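Cytoplasmic protein (Cryptococcus neoformans var. grubii serotype A, PDB 7LPO) probably hydrolyses the beta-glucosidic bond of steryl glucosides, acting as a fungal sterylglucosidase of glycoside hydrolase family 5. Local coordinates at residues P4-S9 / Y20-T25; G60-A65 / D167-T172; E182-S185 / P189-Q192; L438-L443 / G513-L518. One frame throughout, in Å; residues are numbered along the deposited sequence.

Interaction 1: residues P4-S9 / Y20-T25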
loop_
_atom_site.group_PDB
_atom_site.type_symbol
_atom_site.label_atom_id
_atom_site.label_comp_id
_atom_site.label_asym_id
_atom_site.label_seq_id
_atom_site.Cartn_x
_atom_site.Cartn_y
_atom_site.Cartn_z
ATOM N N PRO A 4 16.024 -26.825 11.383
ATOM C CA PRO A 4 16.515 -25.815 10.432
ATOM C C PRO A 4 15.681 -25.804 9.165
ATOM O O PRO A 4 14.842 -26.695 8.957
ATOM C CB PRO A 4 17.956 -26.269 10.153
ATOM C CG PRO A 4 17.886 -27.765 10.266
ATOM C CD PRO A 4 16.802 -28.079 11.298
ATOM N N PRO A 5 15.874 -24.813 8.295
ATOM C CA PRO A 5 15.108 -24.763 7.034
ATOM C C PRO A 5 15.307 -26.030 6.219
ATOM O O PRO A 5 16.430 -26.551 6.123
ATOM C CB PRO A 5 15.682 -23.533 6.308
ATOM C CG PRO A 5 16.991 -23.229 7.002
ATOM C CD PRO A 5 16.788 -23.665 8.434
ATOM N N PRO A 6 14.245 -26.555 5.615
ATOM C CA PRO A 6 14.374 -27.792 4.836
ATOM C C PRO A 6 15.044 -27.554 3.489
ATOM O O PRO A 6 15.155 -26.431 2.999
ATOM C CB PRO A 6 12.924 -28.257 4.656
ATOM C CG PRO A 6 12.111 -26.998 4.731
ATOM C CD PRO A 6 12.857 -26.049 5.647
ATOM N N GLU A 7 15.498 -28.652 2.894
ATOM C CA GLU A 7 16.123 -28.598 1.583
ATOM C C GLU A 7 15.118 -28.647 0.440
ATOM O O GLU A 7 15.517 -28.480 -0.719
ATOM C CB GLU A 7 17.116 -29.755 1.412
ATOM C CG GLU A 7 18.127 -29.898 2.531
ATOM C CD GLU A 7 18.396 -31.350 2.880
ATOM O OE1 GLU A 7 19.153 -32.015 2.140
ATOM O OE2 GLU A 7 17.842 -31.830 3.891
ATOM N N VAL A 8 13.838 -28.892 0.726
ATOM C CA VAL A 8 12.812 -28.963 -0.307
ATOM C C VAL A 8 11.698 -27.977 0.022
ATOM O O VAL A 8 11.416 -27.680 1.188
ATOM C CB VAL A 8 12.235 -30.388 -0.471
ATOM C CG1 VAL A 8 13.326 -31.369 -0.864
ATOM C CG2 VAL A 8 11.536 -30.838 0.813
ATOM N N SER A 9 11.059 -27.478 -1.030
ATOM C CA SER A 9 9.985 -26.512 -0.872
ATOM C C SER A 9 8.795 -27.151 -0.160
ATOM O O SER A 9 8.470 -28.318 -0.410
ATOM C CB SER A 9 9.553 -25.982 -2.239
ATOM O OG SER A 9 8.174 -25.670 -2.244
ATOM N N TYR A 20 16.836 -19.251 -2.540
ATOM C CA TYR A 20 15.487 -19.418 -2.015
ATOM C C TYR A 20 15.366 -18.776 -0.640
ATOM O O TYR A 20 16.222 -18.968 0.227
ATOM C CB TYR A 20 15.171 -20.915 -1.941
ATOM C CG TYR A 20 13.738 -21.320 -1.693
ATOM C CD1 TYR A 20 12.846 -21.442 -2.739
ATOM C CD2 TYR A 20 13.299 -21.645 -0.421
ATOM C CE1 TYR A 20 11.540 -21.844 -2.529
ATOM C CE2 TYR A 20 11.995 -22.043 -0.195
ATOM C CZ TYR A 20 11.121 -22.145 -1.259
ATOM O OH TYR A 20 9.821 -22.538 -1.058
ATOM N N ILE A 21 14.295 -18.019 -0.437
ATOM C CA ILE A 21 13.971 -17.454 0.867
ATOM C C ILE A 21 12.834 -18.265 1.464
ATOM O O ILE A 21 11.734 -18.312 0.908
ATOM C CB ILE A 21 13.585 -15.972 0.770
ATOM C CG1 ILE A 21 14.807 -15.121 0.438
ATOM C CG2 ILE A 21 12.959 -15.527 2.078
ATOM C CD1 ILE A 21 14.471 -13.698 0.003
ATOM N N HIS A 22 13.099 -18.915 2.591
ATOM C CA HIS A 22 12.046 -19.620 3.307
ATOM C C HIS A 22 11.121 -18.627 4.003
ATOM O O HIS A 22 11.557 -17.582 4.494
ATOM C CB HIS A 22 12.667 -20.590 4.307
ATOM C CG HIS A 22 13.443 -21.691 3.651
ATOM N ND1 HIS A 22 12.843 -22.821 3.138
ATOM C CD2 HIS A 22 14.764 -21.812 3.376
ATOM C CE1 HIS A 22 13.763 -23.603 2.604
ATOM N NE2 HIS A 22 14.936 -23.010 2.728
ATOM N N SER A 23 9.831 -18.953 4.014
ATOM C CA SER A 23 8.778 -18.121 4.579
ATOM C C SER A 23 7.832 -19.063 5.314
ATOM O O SER A 23 6.623 -19.103 5.075
ATOM C CB SER A 23 8.072 -17.314 3.491
ATOM O OG SER A 23 7.338 -16.247 4.061
ATOM N N SER A 24 8.429 -19.855 6.207
ATOM C CA SER A 24 7.814 -20.983 6.884
ATOM C C SER A 24 7.820 -20.835 8.400
ATOM O O SER A 24 7.280 -21.704 9.094
ATOM C CB SER A 24 8.571 -22.267 6.516
ATOM O OG SER A 24 9.973 -22.021 6.556
ATOM N N THR A 25 8.447 -19.791 8.917
ATOM C CA THR A 25 8.585 -19.551 10.334
ATOM C C THR A 25 8.311 -18.068 10.567
ATOM O O THR A 25 7.922 -17.333 9.641
ATOM C CB THR A 25 9.989 -19.947 10.813
ATOM O OG1 THR A 25 10.928 -18.975 10.330
ATOM C CG2 THR A 25 10.376 -21.320 10.311
HETATM O O HOH W 1 17.176 -24.593 2.262
#

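Interaction 2: residues G60-A65 / D167-T172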
loop_
_atom_site.group_PDB
_atom_site.type_symbol
_atom_site.label_atom_id
_atom_site.label_comp_id
_atom_site.label_asym_id
_atom_site.label_seq_id
_atom_site.Cartn_x
_atom_site.Cartn_y
_atom_site.Cartn_z
ATOM N N GLY A 60 -7.689 15.268 -21.693
ATOM C CA GLY A 60 -7.248 13.955 -22.121
ATOM C C GLY A 60 -7.578 12.819 -21.171
ATOM O O GLY A 60 -7.412 11.653 -21.553
ATOM N N PHE A 61 -8.063 13.127 -19.963
ATOM C CA PHE A 61 -8.304 12.115 -18.937
ATOM C C PHE A 61 -9.316 11.079 -19.405
ATOM O O PHE A 61 -9.043 9.873 -19.396
ATOM C CB PHE A 61 -8.772 12.822 -17.657
ATOM C CG PHE A 61 -9.139 11.897 -16.523
ATOM C CD1 PHE A 61 -8.164 11.242 -15.800
ATOM C CD2 PHE A 61 -10.464 11.717 -16.166
ATOM C CE1 PHE A 61 -8.508 10.405 -14.745
ATOM C CE2 PHE A 61 -10.811 10.891 -15.123
ATOM C CZ PHE A 61 -9.837 10.236 -14.405
ATOM N N TRP A 62 -10.490 11.534 -19.828
ATOM C CA TRP A 62 -11.527 10.614 -20.277
ATOM C C TRP A 62 -11.261 10.098 -21.691
ATOM O O TRP A 62 -11.455 8.907 -21.967
ATOM C CB TRP A 62 -12.885 11.314 -20.233
ATOM C CG TRP A 62 -13.351 11.710 -18.873
ATOM C CD1 TRP A 62 -13.503 12.981 -18.394
ATOM C CD2 TRP A 62 -13.731 10.836 -17.812
ATOM N NE1 TRP A 62 -13.980 12.955 -17.114
ATOM C CE2 TRP A 62 -14.116 11.649 -16.722
ATOM C CE3 TRP A 62 -13.799 9.449 -17.675
ATOM C CZ2 TRP A 62 -14.539 11.117 -15.500
ATOM C CZ3 TRP A 62 -14.220 8.918 -16.451
ATOM C CH2 TRP A 62 -14.585 9.754 -15.385
ATOM N N GLU A 63 -10.811 10.975 -22.593
ATOM C CA GLU A 63 -10.736 10.618 -24.009
ATOM C C GLU A 63 -9.775 9.463 -24.259
ATOM O O GLU A 63 -10.078 8.553 -25.042
ATOM C CB GLU A 63 -10.311 11.831 -24.832
ATOM C CG GLU A 63 -11.335 12.945 -24.889
ATOM C CD GLU A 63 -11.217 13.913 -23.719
ATOM O OE1 GLU A 63 -10.439 13.637 -22.773
ATOM O OE2 GLU A 63 -11.909 14.955 -23.737
ATOM N N THR A 64 -8.600 9.491 -23.631
ATOM C CA THR A 64 -7.641 8.421 -23.877
ATOM C C THR A 64 -8.170 7.091 -23.359
ATOM O O THR A 64 -7.982 6.052 -24.000
ATOM C CB THR A 64 -6.290 8.744 -23.237
ATOM O OG1 THR A 64 -6.468 9.031 -21.848
ATOM C CG2 THR A 64 -5.644 9.948 -23.918
ATOM N N ALA A 65 -8.837 7.098 -22.201
ATOM C CA ALA A 65 -9.350 5.845 -21.653
ATOM C C ALA A 65 -10.540 5.340 -22.466
ATOM O O ALA A 65 -10.689 4.128 -22.681
ATOM C CB ALA A 65 -9.727 6.028 -20.180
ATOM N N ASP A 167 -22.517 5.613 -15.531
ATOM C CA ASP A 167 -22.066 6.595 -16.509
ATOM C C ASP A 167 -20.938 7.412 -15.893
ATOM O O ASP A 167 -21.203 8.245 -15.005
ATOM C CB ASP A 167 -23.208 7.502 -16.933
ATOM C CG ASP A 167 -22.890 8.298 -18.207
ATOM O OD1 ASP A 167 -21.685 8.546 -18.466
ATOM O OD2 ASP A 167 -23.839 8.668 -18.950
ATOM N N PRO A 168 -19.686 7.234 -16.326
ATOM C CA PRO A 168 -18.573 7.943 -15.660
ATOM C C PRO A 168 -18.732 9.456 -15.632
ATOM O O PRO A 168 -18.240 10.111 -14.704
ATOM C CB PRO A 168 -17.342 7.533 -16.483
ATOM C CG PRO A 168 -17.763 6.282 -17.255
ATOM C CD PRO A 168 -19.241 6.422 -17.482
ATOM N N TYR A 169 -19.406 10.035 -16.620
ATOM C CA TYR A 169 -19.539 11.481 -16.700
ATOM C C TYR A 169 -20.546 12.055 -15.717
ATOM O O TYR A 169 -20.629 13.281 -15.601
ATOM C CB TYR A 169 -19.906 11.851 -18.131
ATOM C CG TYR A 169 -18.842 11.340 -19.062
ATOM C CD1 TYR A 169 -17.570 11.896 -19.046
ATOM C CD2 TYR A 169 -19.081 10.279 -19.912
ATOM C CE1 TYR A 169 -16.572 11.425 -19.871
ATOM C CE2 TYR A 169 -18.089 9.806 -20.753
ATOM C CZ TYR A 169 -16.836 10.383 -20.724
ATOM O OH TYR A 169 -15.834 9.925 -21.547
ATOM N N HIS A 170 -21.272 11.213 -14.982
ATOM C CA HIS A 170 -22.237 11.687 -13.999
ATOM C C HIS A 170 -21.750 11.505 -12.564
ATOM O O HIS A 170 -22.500 11.790 -11.623
ATOM C CB HIS A 170 -23.577 10.981 -14.216
ATOM C CG HIS A 170 -24.201 11.292 -15.541
ATOM N ND1 HIS A 170 -25.300 10.618 -16.025
ATOM C CD2 HIS A 170 -23.867 12.195 -16.493
ATOM C CE1 HIS A 170 -25.618 11.092 -17.216
ATOM N NE2 HIS A 170 -24.765 12.052 -17.521
ATOM N N LEU A 171 -20.507 11.047 -12.379
ATOM C CA LEU A 171 -19.978 10.797 -11.044
ATOM C C LEU A 171 -19.928 12.074 -10.221
ATOM O O LEU A 171 -20.312 12.082 -9.048
ATOM C CB LEU A 171 -18.579 10.186 -11.153
ATOM C CG LEU A 171 -18.501 8.774 -11.739
ATOM C CD1 LEU A 171 -17.090 8.411 -12.193
ATOM C CD2 LEU A 171 -19.008 7.787 -10.674
ATOM N N THR A 172 -19.475 13.169 -10.828
ATOM C CA THR A 172 -19.302 14.421 -10.099
ATOM C C THR A 172 -20.644 15.065 -9.771
ATOM O O THR A 172 -20.859 15.526 -8.645
ATOM C CB THR A 172 -18.434 15.374 -10.922
ATOM O OG1 THR A 172 -17.123 14.812 -11.075
ATOM C CG2 THR A 172 -18.341 16.741 -10.256
#

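Interaction 3: residues E182-S185 / P189-Q192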
loop_
_atom_site.group_PDB
_atom_site.type_symbol
_atom_site.label_atom_id
_atom_site.label_comp_id
_atom_site.label_asym_id
_atom_site.label_seq_id
_atom_site.Cartn_x
_atom_site.Cartn_y
_atom_site.Cartn_z
ATOM N N GLU A 182 -11.874 17.038 -11.427
ATOM C CA GLU A 182 -13.187 17.665 -11.549
ATOM C C GLU A 182 -13.638 18.265 -10.223
ATOM O O GLU A 182 -14.836 18.348 -9.944
ATOM C CB GLU A 182 -14.223 16.667 -12.069
ATOM C CG GLU A 182 -13.864 16.072 -13.435
ATOM C CD GLU A 182 -15.003 15.281 -14.085
ATOM O OE1 GLU A 182 -15.989 14.951 -13.393
ATOM O OE2 GLU A 182 -14.907 14.986 -15.299
ATOM N N TRP A 183 -12.687 18.668 -9.387
ATOM C CA TRP A 183 -13.016 19.301 -8.115
ATOM C C TRP A 183 -12.808 20.801 -8.219
ATOM O O TRP A 183 -11.759 21.227 -8.716
ATOM C CB TRP A 183 -12.142 18.749 -6.985
ATOM C CG TRP A 183 -12.401 19.470 -5.705
ATOM C CD1 TRP A 183 -11.890 20.679 -5.321
ATOM C CD2 TRP A 183 -13.267 19.045 -4.650
ATOM N NE1 TRP A 183 -12.392 21.033 -4.091
ATOM C CE2 TRP A 183 -13.230 20.039 -3.653
ATOM C CE3 TRP A 183 -14.073 17.919 -4.451
ATOM C CZ2 TRP A 183 -13.964 19.941 -2.480
ATOM C CZ3 TRP A 183 -14.795 17.820 -3.283
ATOM C CH2 TRP A 183 -14.734 18.824 -2.309
ATOM N N PRO A 184 -13.742 21.644 -7.739
ATOM C CA PRO A 184 -15.011 21.283 -7.088
ATOM C C PRO A 184 -16.126 20.988 -8.081
ATOM O O PRO A 184 -17.209 20.562 -7.699
ATOM C CB PRO A 184 -15.346 22.529 -6.257
ATOM C CG PRO A 184 -14.767 23.669 -7.057
ATOM C CD PRO A 184 -13.554 23.108 -7.810
ATOM N N SER A 185 -15.860 21.216 -9.359
ATOM C CA SER A 185 -16.832 20.915 -10.394
ATOM C C SER A 185 -16.096 20.639 -11.694
ATOM O O SER A 185 -15.006 21.164 -11.929
ATOM C CB SER A 185 -17.825 22.063 -10.595
ATOM O OG SER A 185 -17.208 23.128 -11.298
ATOM N N PRO A 189 -12.771 23.453 -12.724
ATOM C CA PRO A 189 -11.905 22.728 -11.786
ATOM C C PRO A 189 -10.895 23.640 -11.113
ATOM O O PRO A 189 -10.359 24.567 -11.725
ATOM C CB PRO A 189 -11.199 21.688 -12.668
ATOM C CG PRO A 189 -11.948 21.677 -13.972
ATOM C CD PRO A 189 -12.558 23.039 -14.121
ATOM N N LYS A 190 -10.624 23.350 -9.842
ATOM C CA LYS A 190 -9.551 23.990 -9.081
ATOM C C LYS A 190 -8.778 22.899 -8.361
ATOM O O LYS A 190 -8.838 22.793 -7.131
ATOM C CB LYS A 190 -10.090 25.005 -8.075
ATOM C CG LYS A 190 -10.539 26.316 -8.650
ATOM C CD LYS A 190 -11.425 27.048 -7.633
ATOM C CE LYS A 190 -10.919 28.458 -7.335
ATOM N NZ LYS A 190 -9.836 28.504 -6.303
ATOM N N PRO A 191 -8.043 22.063 -9.095
ATOM C CA PRO A 191 -7.381 20.917 -8.441
ATOM C C PRO A 191 -6.511 21.309 -7.261
ATOM O O PRO A 191 -6.438 20.554 -6.284
ATOM C CB PRO A 191 -6.549 20.289 -9.569
ATOM C CG PRO A 191 -6.462 21.356 -10.636
ATOM C CD PRO A 191 -7.742 22.138 -10.534
ATOM N N GLN A 192 -5.858 22.474 -7.315
ATOM C CA GLN A 192 -5.009 22.911 -6.214
ATOM C C GLN A 192 -5.787 23.088 -4.914
ATOM O O GLN A 192 -5.174 23.101 -3.842
ATOM C CB GLN A 192 -4.288 24.210 -6.594
ATOM C CG GLN A 192 -5.193 25.429 -6.837
ATOM C CD GLN A 192 -5.953 25.376 -8.160
ATOM O OE1 GLN A 192 -5.564 24.674 -9.096
ATOM N NE2 GLN A 192 -7.049 26.118 -8.233
#

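Interaction 4: residues L438-L443 / G513-L518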
loop_
_atom_site.group_PDB
_atom_site.type_symbol
_atom_site.label_atom_id
_atom_site.label_comp_id
_atom_site.label_asym_id
_atom_site.label_seq_id
_atom_site.Cartn_x
_atom_site.Cartn_y
_atom_site.Cartn_z
ATOM N N LEU A 438 -6.866 -18.730 7.211
ATOM C CA LEU A 438 -6.770 -19.230 5.855
ATOM C C LEU A 438 -6.217 -20.650 5.869
ATOM O O LEU A 438 -5.346 -20.965 6.686
ATOM C CB LEU A 438 -5.867 -18.334 5.000
ATOM C CG LEU A 438 -6.404 -16.924 4.731
ATOM C CD1 LEU A 438 -5.326 -16.077 4.055
ATOM C CD2 LEU A 438 -7.668 -16.941 3.895
ATOM N N PRO A 439 -6.703 -21.522 4.990
ATOM C CA PRO A 439 -6.340 -22.942 5.096
ATOM C C PRO A 439 -4.899 -23.199 4.682
ATOM O O PRO A 439 -4.373 -22.572 3.759
ATOM C CB PRO A 439 -7.325 -23.630 4.143
ATOM C CG PRO A 439 -7.606 -22.573 3.083
ATOM C CD PRO A 439 -7.572 -21.244 3.827
ATOM N N GLU A 440 -4.261 -24.144 5.380
ATOM C CA GLU A 440 -2.919 -24.564 4.993
ATOM C C GLU A 440 -2.913 -25.220 3.618
ATOM O O GLU A 440 -1.871 -25.230 2.955
ATOM C CB GLU A 440 -2.337 -25.536 6.028
ATOM C CG GLU A 440 -1.491 -24.902 7.122
ATOM C CD GLU A 440 -0.430 -23.939 6.590
ATOM O OE1 GLU A 440 -0.360 -22.802 7.104
ATOM O OE2 GLU A 440 0.316 -24.311 5.652
ATOM N N SER A 441 -4.052 -25.769 3.173
ATOM C CA SER A 441 -4.111 -26.353 1.838
ATOM C C SER A 441 -3.839 -25.315 0.756
ATOM O O SER A 441 -3.530 -25.687 -0.381
ATOM C CB SER A 441 -5.475 -27.011 1.590
ATOM O OG SER A 441 -6.547 -26.196 2.034
ATOM N N PHE A 442 -3.958 -24.026 1.078
ATOM C CA PHE A 442 -3.612 -22.948 0.158
ATOM C C PHE A 442 -2.349 -22.202 0.565
ATOM O O PHE A 442 -1.594 -21.764 -0.303
ATOM C CB PHE A 442 -4.768 -21.942 0.053
ATOM C CG PHE A 442 -5.950 -22.454 -0.715
ATOM C CD1 PHE A 442 -6.737 -23.467 -0.201
ATOM C CD2 PHE A 442 -6.278 -21.915 -1.950
ATOM C CE1 PHE A 442 -7.826 -23.941 -0.909
ATOM C CE2 PHE A 442 -7.361 -22.383 -2.663
ATOM C CZ PHE A 442 -8.136 -23.397 -2.147
ATOM N N LEU A 443 -2.107 -22.036 1.863
ATOM C CA LEU A 443 -0.875 -21.389 2.304
ATOM C C LEU A 443 0.338 -22.267 2.015
ATOM O O LEU A 443 1.337 -21.798 1.457
ATOM C CB LEU A 443 -0.962 -21.077 3.792
ATOM C CG LEU A 443 -1.996 -20.041 4.225
ATOM C CD1 LEU A 443 -1.973 -19.887 5.733
ATOM C CD2 LEU A 443 -1.729 -18.723 3.541
ATOM N N GLY A 513 -0.471 -18.146 11.618
ATOM C CA GLY A 513 0.471 -19.151 12.048
ATOM C C GLY A 513 1.853 -18.557 12.215
ATOM O O GLY A 513 2.021 -17.341 12.367
ATOM N N ASN A 514 2.860 -19.431 12.192
ATOM C CA ASN A 514 4.245 -19.003 12.372
ATOM C C ASN A 514 4.809 -18.614 11.011
ATOM O O ASN A 514 5.456 -19.390 10.305
ATOM C CB ASN A 514 5.052 -20.092 13.057
ATOM C CG ASN A 514 4.886 -20.055 14.560
ATOM O OD1 ASN A 514 5.661 -19.408 15.271
ATOM N ND2 ASN A 514 3.858 -20.736 15.054
ATOM N N TYR A 515 4.531 -17.376 10.641
ATOM C CA TYR A 515 4.892 -16.800 9.359
ATOM C C TYR A 515 5.502 -15.434 9.601
ATOM O O TYR A 515 5.270 -14.815 10.645
ATOM C CB TYR A 515 3.666 -16.654 8.452
ATOM C CG TYR A 515 3.152 -17.947 7.889
ATOM C CD1 TYR A 515 3.868 -18.631 6.916
ATOM C CD2 TYR A 515 1.941 -18.479 8.312
ATOM C CE1 TYR A 515 3.396 -19.809 6.381
ATOM C CE2 TYR A 515 1.463 -19.669 7.791
ATOM C CZ TYR A 515 2.199 -20.324 6.823
ATOM O OH TYR A 515 1.738 -21.497 6.288
ATOM N N PRO A 516 6.268 -14.923 8.648
ATOM C CA PRO A 516 6.803 -13.564 8.790
ATOM C C PRO A 516 5.713 -12.517 8.631
ATOM O O PRO A 516 4.614 -12.785 8.142
ATOM C CB PRO A 516 7.840 -13.456 7.666
ATOM C CG PRO A 516 8.044 -14.873 7.163
ATOM C CD PRO A 516 6.755 -15.596 7.437
ATOM N N THR A 517 6.038 -11.306 9.070
ATOM C CA THR A 517 5.215 -10.128 8.849
ATOM C C THR A 517 6.044 -9.081 8.115
ATOM O O THR A 517 7.220 -8.873 8.436
ATOM C CB THR A 517 4.697 -9.539 10.160
ATOM O OG1 THR A 517 3.996 -10.541 10.906
ATOM C CG2 THR A 517 3.763 -8.362 9.870
ATOM N N LEU A 518 5.432 -8.418 7.136
ATOM C CA LEU A 518 6.091 -7.349 6.399
ATOM C C LEU A 518 5.104 -6.208 6.262
ATOM O O LEU A 518 3.979 -6.417 5.804
ATOM C CB LEU A 518 6.563 -7.843 5.036
ATOM C CG LEU A 518 7.359 -6.907 4.130
ATOM C CD1 LEU A 518 8.118 -7.706 3.074
ATOM C CD2 LEU A 518 6.440 -5.921 3.461
#

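Interaction 1: residues P4-S9 / Y20-T25
His22 is the residue most covered in this contact, its imidazole reaching into the proline-rich start of the chain. Pro5 lays CB over one face of the ring in a CH-pi contact, 3.8 Å from CB to the ring centroid and 22° off the ring normal. Tyr20 takes the opposite face, with CD2 above the imidazole centre, so the ring lies between a pyrrolidine and a phenol. With CG anti to the carbonyl carbon (chi1 -65°), the His22 side chain extends toward the prolines. Pro6 slides past the ring, its O 3.2 Å from His22 CE1. A water in the plane of the imidazole joins the two partners: it donates to Pro6 O at 2.8 Å and is hydrogen-bonded to His22 NE2, also at 2.8 Å. Further along, Ser9 CB rests 3.7 Å from Tyr20 OH. Glu422 OE1 is a shared partner, bonded separately to each of these two hydroxyls. Backbone bonding of His22 to Gln29 ties this loop to strand 28-29. The prolines suit their place by offering apolar ring carbons and a carbonyl acceptor, but no N-H. Pro5 and Pro6 thus meet His22 through CH-pi packing and one water, in keeping with their poor order, whereas Ser9 is held separately through Glu422.

Interaction 2: residues G60-A65 / D167-T172
Trp62 NE1, hydrogen-bonded to Glu182 OE2, fixes the polar edge of an indole that packs against Tyr169, Pro168 and Leu171. Tyr169 turns an edge to the face of the indole: its ring centroid is 4.8 Å from that of the five-membered ring, with the planes at 59°, a tilted edge-to-face pair. The touching atom is Tyr169 CE1, 3.4 Å from Trp62 CG, while Phe61 CD2 covers the opposite indole face. Around the six-membered ring, Pro168 CB approaches obliquely to 3.4 Å from Trp62 CZ3, and Leu171 CD1 lies at the edge, 4.3 Å from Trp62 CH2. An Asx turn shapes the 167-172 loop, Tyr169 N donating to Asp167 OD1 (3.3 Å) from above the carboxylate plane. Asp167 OD2 forms a salt bridge with Arg348, and Tyr169 OH is hydrogen-bonded to Glu66, so the phenol is fixed at its polar end as well. The contact joins the first turn of helix 61-66 to the loop after helix 159-163. Tryptophan suits this place because its broad face and edge pack against carbon while its one polar atom finds a carboxylate; both aromatic side chains are thus oriented by acidic partners.

Interaction 3: residues E182-S185 / P189-Q192
Trp183 and Lys190 close a surface loop whose turn carries a cis proline, Pro184, within the long connection between helices 159-163 and 206-221 of this family 5 glycosidase. One backbone hydrogen bond makes the closure: Lys190 N donates to Trp183 O at 2.7 Å, nearly straight at 164°, meeting a lone pair in the carbonyl plane. The same oxygen receives a weaker CA-H...O contact from Pro189 CA, 3.4 Å away. Pro189 itself has no N-H, so its nitrogen, though close to Ser185 O, forms no bond with it; the ring carbons lie alongside that carbonyl instead, CG 3.7 Å from Ser185 O.

Apolar packing is modest, as expected of a contact at the surface. Pro184 CD sits 4.0 Å from Lys190 CB, the two side chains passing at a slant. With the peptide bond before it cis, Pro184 places CB over one face of the Trp183 indole, as is common where an aromatic residue precedes a cis proline. Tyr178 and Phe194 make edge-to-face pairs with the indole.

Charge is directed outward from the closure. The Lys190 chain bends at its last two torsions and leads away from 182-185 to a salt bridge with Asp193, which suits a lysine whose stem alone packs. Ser185 OG is hydrogen-bonded to Ser188 N within the turn. Lys190 O lies at the indole edge, near the ring plane, 4.1 Å from Trp183 CD1.

Interaction 4: residues L438-L443 / G513-L518
A tyrosine-glutamate hydrogen bond links the short helix 440-443 to the loop that leads from helix 490-512 into strand 518-522: Tyr515 OH donates to Glu440 OE1 at 2.6 Å. The acceptor uses its syn lone pair, and the carboxylate lies only 14° from the plane of the phenol ring, with OE1 at the ring's edge. Glu440 reaches this position by bending at chi2 (-49°), which brings its end round to meet the incoming hydroxyl. Its other oxygen, OE2, accepts from Gly445 N, so both carboxylate oxygens are engaged and the group's rotation is fixed. Beside the polar pair Leu443 supplies the apolar part, its CB 3.7 Å from Tyr515 OH and its CD1 4.0 Å from Tyr515 CE2, while also packing on Trp409 and Ile427. Gly513, with positive phi, ends helix 490-512 at backbone angles that favour glycine. From there an inverse gamma turn centred on Asn514 leads to Tyr515. Tyrosine fits because its long flat side chain reaches from the loop to helix 440-443 and ends in a donor; the bonding is consistent with an ionised Glu440, whose negative charge would be stabilised by the phenol O-H at OE1 and the Gly445 N-H at OE2.

Overall arrangement
The four contacts fall into two pairs on opposite sides of the chain's centre. Interactions 1 and 4 have centres about 13 Å apart and touch, Ser23 O lying 3.3 Å from Tyr515 CD1 and Ser23 OG packing on Pro516. Interactions 2 and 3, about 14 Å apart between centres, are joined through Glu182 of interaction 3, whose OE1 lies 2.6 Å from Thr172 OG1 and whose OE2 lies 2.9 Å from Trp62 NE1, both probable hydrogen bonds. Between the pairs, interactions 1 and 3 have centres about 52 Å apart. In family 5 barrels the active site lies at the C-terminal strand ends. Residues 513-518 enter strand 518-522 at its start, consistent with interactions 1 and 4 lying on the barrel face away from that site.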